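Local coordinates for cerato-platanin 1 (Moniliophthora perniciosa, PDB 3SUJ), which is a secreted fungal cerato-platanin of double-psi beta-barrel fold that binds zinc ions but whose biological role is not established, at residues D84-E88 against G89-S93; A92-Q95 against A96-L100. One frame throughout, in Å; residues are numbered along the deposited sequence. Where two conformers were deposited one is given.

Contact 1. Residues D84-E88 against G89-S93; sequences DRSAE and GFTAS. With ZN (zinc ion), chain F.
The hydroxyl of S86 reaches across the turn to that of T91: in the conformer given, S86 OG lies 2.8 Å from T91 OG1, hydrogen-bonded, with either hydroxyl able to donate. Both side chains leave the backbone toward each other, and each first torsion serves the meeting: S86 holds OG opposite its own backbone N (chi1 -167°), while T91 sets OG1 beside its N and opposite the carbonyl carbon (chi1 -58°). The methylene of S86 lies beside the carbonyl oxygen of G89, with CB to O at 3.6 Å. Within the turn, G89 has a positive phi of 78°, a backbone state where a beta carbon would be jammed against the preceding carbonyl oxygen; its N is hydrogen-bonded to S50 OG. A water bridges the bend, donating to E88 O at 3.3 Å and to F90 O at 2.9 Å. F90 leaves the backbone away from the loop, and its ring meets Y64 edge-to-face. E88 likewise heads outward, its chain extended beyond CG, and its OE2 binds a zinc ion at 1.8 Å. The chemistry thus divides: neutral hydroxyls and a water link the two sides of the turn, whereas the exposed carboxylate of E88 coordinates the metal.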
loop_
_atom_site.group_PDB
_atom_site.type_symbol
_atom_site.label_atom_id
_atom_site.label_comp_id
_atom_site.label_asym_id
_atom_site.label_seq_id
_atom_site.Cartn_x
_atom_site.Cartn_y
_atom_site.Cartn_z
ATOM N N ASP A 84 -4.777 -4.504 3.349
ATOM C CA ASP A 84 -4.931 -4.510 4.823
ATOM C C ASP A 84 -5.668 -3.258 5.246
ATOM O O ASP A 84 -5.558 -2.206 4.533
ATOM C CB ASP A 84 -3.489 -4.589 5.452
ATOM C CG ASP A 84 -3.449 -5.070 6.845
ATOM O OD1 ASP A 84 -4.353 -5.791 7.330
ATOM O OD2 ASP A 84 -2.400 -4.792 7.459
ATOM N N ARG A 85 -6.375 -3.263 6.340
ATOM C CA ARG A 85 -6.922 -2.022 6.842
ATOM C C ARG A 85 -5.855 -1.131 7.497
ATOM O O ARG A 85 -4.931 -1.659 8.198
ATOM C CB ARG A 85 -8.028 -2.316 7.892
ATOM C CG ARG A 85 -8.604 -1.026 8.514
ATOM C CD ARG A 85 -10.009 -1.241 9.072
ATOM N NE ARG A 85 -10.472 0.033 9.639
ATOM C CZ ARG A 85 -10.858 1.077 8.893
ATOM N NH1 ARG A 85 -10.946 1.003 7.581
ATOM N NH2 ARG A 85 -11.131 2.253 9.474
ATOM N N SER A 86 -5.883 0.179 7.273
ATOM C CA SER A 86 -5.166 1.160 8.069
ATOM C C SER A 86 -6.289 2.001 8.687
ATOM O O SER A 86 -7.302 2.270 8.031
ATOM C CB SER A 86 -4.302 2.005 7.097
ATOM O OG SER A 86 -3.343 2.788 7.805
ATOM N N ALA A 87 -6.093 2.487 9.901
ATOM C CA ALA A 87 -7.181 3.254 10.474
ATOM C C ALA A 87 -7.435 4.639 9.868
ATOM O O ALA A 87 -8.602 5.034 9.846
ATOM C CB ALA A 87 -7.175 3.224 12.044
ATOM N N GLU A 88 -6.438 5.289 9.286
ATOM C CA GLU A 88 -6.637 6.529 8.572
ATOM C C GLU A 88 -5.632 6.793 7.484
ATOM O O GLU A 88 -4.445 7.096 7.754
ATOM C CB GLU A 88 -6.548 7.762 9.555
ATOM C CG GLU A 88 -7.130 9.092 8.977
ATOM C CD GLU A 88 -7.530 10.148 10.044
ATOM O OE1 GLU A 88 -8.485 9.906 10.797
ATOM O OE2 GLU A 88 -6.930 11.258 10.067
ATOM N N GLY A 89 -6.012 6.939 6.277
ATOM C CA GLY A 89 -5.058 7.116 5.231
ATOM C C GLY A 89 -4.422 5.792 4.864
ATOM O O GLY A 89 -5.090 4.725 4.871
ATOM N N PHE A 90 -3.170 5.833 4.467
ATOM C CA PHE A 90 -2.498 4.682 3.892
ATOM C C PHE A 90 -1.241 4.376 4.699
ATOM O O PHE A 90 -0.599 5.295 5.257
ATOM C CB PHE A 90 -2.044 5.028 2.462
ATOM C CG PHE A 90 -3.207 5.098 1.489
ATOM C CD1 PHE A 90 -4.039 6.213 1.447
ATOM C CD2 PHE A 90 -3.532 3.999 0.738
ATOM C CE1 PHE A 90 -5.232 6.214 0.644
ATOM C CE2 PHE A 90 -4.652 4.065 -0.081
ATOM C CZ PHE A 90 -5.461 5.127 -0.083
ATOM N N THR A 91 -0.856 3.100 4.681
ATOM C CA THR A 91 0.399 2.658 5.337
ATOM C C THR A 91 1.068 1.734 4.343
ATOM O O THR A 91 0.575 0.588 4.163
ATOM C CB THR A 91 0.130 1.951 6.637
ATOM O OG1 THR A 91 -0.576 2.790 7.519
ATOM C CG2 THR A 91 1.465 1.568 7.271
ATOM N N ALA A 92 2.210 2.105 3.771
ATOM C CA ALA A 92 2.905 1.275 2.776
ATOM C C ALA A 92 4.110 0.619 3.375
ATOM O O ALA A 92 4.467 0.845 4.532
ATOM C CB ALA A 92 3.286 2.120 1.586
ATOM N N SER A 93 4.750 -0.253 2.608
ATOM C CA SER A 93 6.067 -0.740 2.953
ATOM C C SER A 93 7.009 0.404 3.159
ATOM O O SER A 93 6.872 1.481 2.536
ATOM C CB SER A 93 6.638 -1.768 1.949
ATOM O OG SER A 93 7.125 -1.190 0.591
HETATM ZN ZN ZN F . -7.796 12.482 11.091
HETATM O O HOH W 1 -1.163 6.962 7.536
#

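Contact 2. Residues A92-Q95 against A96-L100; sequences ASKQ and AMDDL
S93 OG holds two hydrogen bonds: it accepts from A96 N at 2.9 Å and bonds P44 O as well. This is a helix N-cap, the hydroxyl standing in for a carbonyl at the start of helix 94-101. Its chi1 of 74° tucks OG between the backbone N and the carbonyl carbon of S93, which places OG next to A96 N and the A96 methyl. The regular helical bonds then take over: M97 N donates to S93 O, D98 N to K94 O at 2.8 Å and nearly in line with the carbonyl, and D99 N to Q95 O. Along the helix, K94 and D98 form an i to i+4 salt bridge. The lysine runs extended to CE and bends at its last torsion, chi4 -80°, so that NZ turns toward D98 and meets OD2 at 2.8 Å. On another flank A92 CB touches A96 CB at 3.9 Å, joining the end of strand 90-92 to the helix, while A96 also packs on I78. The carboxylate of D98 divides its work: OD2 takes the lysine through its syn lone pair, and OD1 accepts from A105 N and from a water 2.8 Å away.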
loop_
_atom_site.group_PDB
_atom_site.type_symbol
_atom_site.label_atom_id
_atom_site.label_comp_id
_atom_site.label_asym_id
_atom_site.label_seq_id
_atom_site.Cartn_x
_atom_site.Cartn_y
_atom_site.Cartn_z
ATOM N N ALA A 92 2.210 2.105 3.771
ATOM C CA ALA A 92 2.905 1.275 2.776
ATOM C C ALA A 92 4.110 0.619 3.375
ATOM O O ALA A 92 4.467 0.845 4.532
ATOM C CB ALA A 92 3.286 2.120 1.586
ATOM N N SER A 93 4.750 -0.253 2.608
ATOM C CA SER A 93 6.067 -0.740 2.953
ATOM C C SER A 93 7.009 0.404 3.159
ATOM O O SER A 93 6.872 1.481 2.536
ATOM C CB SER A 93 6.638 -1.768 1.949
ATOM O OG SER A 93 7.125 -1.190 0.591
ATOM N N LYS A 94 8.129 0.171 3.919
ATOM C CA LYS A 94 9.197 1.160 3.975
ATOM C C LYS A 94 9.823 1.349 2.586
ATOM O O LYS A 94 10.109 2.494 2.265
ATOM C CB LYS A 94 10.263 0.760 5.017
ATOM C CG LYS A 94 11.248 1.863 5.240
ATOM C CD LYS A 94 12.271 1.400 6.286
ATOM C CE LYS A 94 13.287 2.495 6.433
ATOM N NZ LYS A 94 14.311 2.484 5.345
ATOM N N GLN A 95 10.039 0.280 1.852
ATOM C CA GLN A 95 10.632 0.445 0.512
ATOM C C GLN A 95 9.742 1.380 -0.347
ATOM O O GLN A 95 10.268 2.219 -1.068
ATOM C CB GLN A 95 10.790 -0.885 -0.154
ATOM C CG GLN A 95 12.010 -1.678 0.323
ATOM C CD GLN A 95 11.941 -3.066 -0.106
ATOM O OE1 GLN A 95 12.498 -3.391 -1.221
ATOM N NE2 GLN A 95 11.251 -3.907 0.660
ATOM N N ALA A 96 8.435 1.209 -0.312
ATOM C CA ALA A 96 7.566 2.054 -1.110
ATOM C C ALA A 96 7.647 3.503 -0.670
ATOM O O ALA A 96 7.734 4.409 -1.504
ATOM C CB ALA A 96 6.203 1.518 -0.982
ATOM N N MET A 97 7.647 3.750 0.658
ATOM C CA MET A 97 7.691 5.110 1.113
ATOM C C MET A 97 9.078 5.740 0.857
ATOM O O MET A 97 9.132 6.938 0.574
ATOM C CB MET A 97 7.258 5.217 2.593
ATOM C CG MET A 97 7.134 6.700 3.008
ATOM S SD MET A 97 6.293 6.808 4.600
ATOM C CE MET A 97 6.461 8.523 4.985
ATOM N N ASP A 98 10.132 4.954 0.976
ATOM C CA ASP A 98 11.455 5.449 0.602
ATOM C C ASP A 98 11.475 5.788 -0.901
ATOM O O ASP A 98 12.068 6.841 -1.257
ATOM C CB ASP A 98 12.507 4.406 0.926
ATOM C CG ASP A 98 13.060 4.547 2.358
ATOM O OD1 ASP A 98 13.005 5.608 2.928
ATOM O OD2 ASP A 98 13.589 3.522 2.859
ATOM N N ASP A 99 10.858 4.978 -1.742
ATOM C CA ASP A 99 10.791 5.222 -3.216
ATOM C C ASP A 99 10.108 6.591 -3.411
ATOM O O ASP A 99 10.560 7.450 -4.157
ATOM C CB ASP A 99 10.033 4.088 -3.911
ATOM C CG ASP A 99 10.890 2.850 -4.107
ATOM O OD1 ASP A 99 12.062 2.853 -3.702
ATOM O OD2 ASP A 99 10.368 1.856 -4.644
ATOM N N LEU A 100 8.995 6.809 -2.718
ATOM C CA LEU A 100 8.193 7.966 -2.906
ATOM C C LEU A 100 8.900 9.213 -2.496
ATOM O O LEU A 100 8.665 10.295 -3.088
ATOM C CB LEU A 100 6.887 7.780 -2.096
ATOM C CG LEU A 100 5.874 8.870 -2.244
ATOM C CD1 LEU A 100 5.418 9.015 -3.745
ATOM C CD2 LEU A 100 4.742 8.527 -1.308
HETATM O O HOH W 2 14.052 5.899 5.495
#

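Contacts 1 and 2 are successive steps of one chain path, meeting at A92 and S93, with centres 12 Å apart: contact 1 leads through a loop into strand 90-92, and contact 2 turns from the end of that strand into helix 94-101. Both are partly buried, each with an inner and an outer side. Inward, F90 and A92 pack on the barrel strands 3-7 and 76-83, and A96, M97 and L100 continue that apolar packing from the helix. Outward, the charges differ in use: E88 of contact 1 gives its carboxylate to a zinc ion, whereas D98 of contact 2 pairs with a lysine. In the loop, hydroxyls, a water and a glycine carry the contact; in the helix, chiefly repeating backbone bonds do.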